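Local structure of DUF871 domain-containing protein (Enterococcus faecalis, 2P0O) at residues Lys63-Val68 with Gly92-Arg97. The protein is of unknown function but probably acts as a 6-phospho-N-acetylmuramidase, hydrolysing a phosphorylated muramic acid sugar derived from the cell wall. Residues are numbered along the deposited sequence; the frame is centred on the assembly and turned at random.
Sequences KMKIMV and GVTGLR
M67 pairs with G95 and V68 with L96 where strands 65-68 and 95-97 run parallel at 22°, their axes 4.5 Å apart. V68 bonds across on both its N and its O: the N donates to G95 O in a nearly straight bond (170°), and the O receives R97 N at 2.8 Å. Where the second strand has yet to begin, a side chain joins the backbone in the pairing. T94 OG1, set between its own backbone N and carbonyl carbon (chi1 50°), accepts a bond from I66 N at 2.8 Å, while T94 N returns a bond to I66 O. K65 CB lies against that hydroxyl oxygen, its side chain crossing that of T94 at about a right angle. On the barrel's inner side, the selenomethionine M67 bends at chi2 and chi3 and lays its SE over the neighbouring backbone, 3.5 Å from both L96 C and R97 N; its CE rests 3.7 Å from G95 CA, over a residue with no side chain. On the opposite face aliphatic groups meet: V68 CG2 touches V93 CG1 at 3.9 Å, and V68 CB meets L96 CD2. I66 CD1 lies against the carbonyl oxygen of G92, at the Schellman end of helix 86-91. These are adjacent strands, third and fourth, of the eight-stranded TIM barrel. Helix 48-62 covers I66 and V68 from outside, whereas within the barrel M67 touches E142 and W144, K65 NZ pairs with D115, and R97 NH1 forms a salt bridge with D69, one residue beyond V68, its NE bonding to L118 O of strand 115-119.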
loop_
_atom_site.group_PDB
_atom_site.type_symbol
_atom_site.label_atom_id
_atom_site.label_comp_id
_atom_site.label_asym_id
_atom_site.label_seq_id
_atom_site.Cartn_x
_atom_site.Cartn_y
_atom_site.Cartn_z
ATOM N N LYS A 63 -7.721 -4.993 -17.553
ATOM C CA LYS A 63 -6.405 -4.418 -17.915
ATOM C C LYS A 63 -5.473 -4.381 -16.718
ATOM O O LYS A 63 -5.026 -3.320 -16.259
ATOM C CB LYS A 63 -6.529 -3.051 -18.583
ATOM C CG LYS A 63 -7.107 -3.100 -19.984
ATOM C CD LYS A 63 -7.564 -1.725 -20.374
ATOM C CE LYS A 63 -8.373 -1.734 -21.669
ATOM N NZ LYS A 63 -9.102 -0.429 -21.779
HETATM N N MSE A 64 -5.210 -5.572 -16.210
HETATM C CA MSE A 64 -4.392 -5.744 -15.033
HETATM C C MSE A 64 -3.380 -6.829 -15.309
HETATM O O MSE A 64 -3.629 -7.754 -16.078
HETATM C CB MSE A 64 -5.253 -6.128 -13.840
HETATM C CG MSE A 64 -6.263 -5.074 -13.458
HETATM SE SE MSE A 64 -7.380 -5.721 -11.992
HETATM C CE MSE A 64 -6.259 -5.351 -10.422
ATOM N N LYS A 65 -2.234 -6.695 -14.679
ATOM C CA LYS A 65 -1.169 -7.653 -14.833
ATOM C C LYS A 65 -1.350 -8.785 -13.834
ATOM O O LYS A 65 -2.076 -8.632 -12.838
ATOM C CB LYS A 65 0.159 -6.930 -14.657
ATOM C CG LYS A 65 0.349 -5.879 -15.751
ATOM C CD LYS A 65 1.709 -5.215 -15.685
ATOM C CE LYS A 65 2.766 -6.086 -16.338
ATOM N NZ LYS A 65 4.124 -5.546 -16.043
ATOM N N ILE A 66 -0.731 -9.930 -14.130
ATOM C CA ILE A 66 -0.707 -11.063 -13.220
ATOM C C ILE A 66 0.693 -11.657 -13.142
ATOM O O ILE A 66 1.222 -12.178 -14.127
ATOM C CB ILE A 66 -1.663 -12.209 -13.627
ATOM C CG1 ILE A 66 -3.116 -11.741 -13.756
ATOM C CG2 ILE A 66 -1.582 -13.321 -12.607
ATOM C CD1 ILE A 66 -4.082 -12.851 -14.247
HETATM N N MSE A 67 1.285 -11.572 -11.964
HETATM C CA MSE A 67 2.535 -12.233 -11.696
HETATM C C MSE A 67 2.147 -13.526 -10.990
HETATM O O MSE A 67 1.430 -13.497 -9.972
HETATM C CB MSE A 67 3.410 -11.305 -10.838
HETATM C CG MSE A 67 4.637 -11.949 -10.138
HETATM SE SE MSE A 67 5.859 -12.734 -11.461
HETATM C CE MSE A 67 6.456 -11.154 -12.456
ATOM N N VAL A 68 2.592 -14.659 -11.522
ATOM C CA VAL A 68 2.315 -15.943 -10.886
ATOM C C VAL A 68 3.579 -16.532 -10.238
ATOM O O VAL A 68 4.577 -16.834 -10.916
ATOM C CB VAL A 68 1.714 -16.997 -11.869
ATOM C CG1 VAL A 68 1.524 -18.340 -11.179
ATOM C CG2 VAL A 68 0.385 -16.518 -12.505
ATOM N N GLY A 92 -3.653 -14.548 -20.058
ATOM C CA GLY A 92 -3.659 -13.259 -19.333
ATOM C C GLY A 92 -2.585 -13.169 -18.260
ATOM O O GLY A 92 -2.558 -12.223 -17.453
ATOM N N VAL A 93 -1.685 -14.143 -18.249
ATOM C CA VAL A 93 -0.546 -14.088 -17.335
ATOM C C VAL A 93 0.568 -13.226 -17.936
ATOM O O VAL A 93 0.934 -13.397 -19.090
ATOM C CB VAL A 93 -0.061 -15.500 -16.978
ATOM C CG1 VAL A 93 1.222 -15.458 -16.135
ATOM C CG2 VAL A 93 -1.169 -16.242 -16.248
ATOM N N THR A 94 1.093 -12.291 -17.148
ATOM C CA THR A 94 2.110 -11.368 -17.642
ATOM C C THR A 94 3.488 -11.604 -17.039
ATOM O O THR A 94 4.469 -10.971 -17.451
ATOM C CB THR A 94 1.713 -9.911 -17.375
ATOM O OG1 THR A 94 1.331 -9.772 -15.998
ATOM C CG2 THR A 94 0.568 -9.472 -18.293
ATOM N N GLY A 95 3.564 -12.509 -16.067
ATOM C CA GLY A 95 4.790 -12.696 -15.319
ATOM C C GLY A 95 4.856 -14.026 -14.607
ATOM O O GLY A 95 3.838 -14.554 -14.147
ATOM N N LEU A 96 6.060 -14.580 -14.542
ATOM C CA LEU A 96 6.308 -15.763 -13.734
ATOM C C LEU A 96 7.458 -15.555 -12.755
ATOM O O LEU A 96 8.501 -15.001 -13.100
ATOM C CB LEU A 96 6.523 -17.011 -14.592
ATOM C CG LEU A 96 5.283 -17.462 -15.375
ATOM C CD1 LEU A 96 5.676 -18.367 -16.557
ATOM C CD2 LEU A 96 4.232 -18.114 -14.455
ATOM N N ARG A 97 7.213 -15.963 -11.519
ATOM C CA ARG A 97 8.235 -16.019 -10.480
ATOM C C ARG A 97 8.471 -17.489 -10.166
ATOM O O ARG A 97 7.658 -18.141 -9.502
ATOM C CB ARG A 97 7.796 -15.241 -9.250
ATOM C CG ARG A 97 8.848 -15.147 -8.120
ATOM C CD ARG A 97 8.523 -13.918 -7.272
ATOM N NE ARG A 97 9.438 -13.701 -6.149
ATOM C CZ ARG A 97 9.177 -14.028 -4.886
ATOM N NH1 ARG A 97 8.029 -14.616 -4.568
ATOM N NH2 ARG A 97 10.064 -13.764 -3.940
#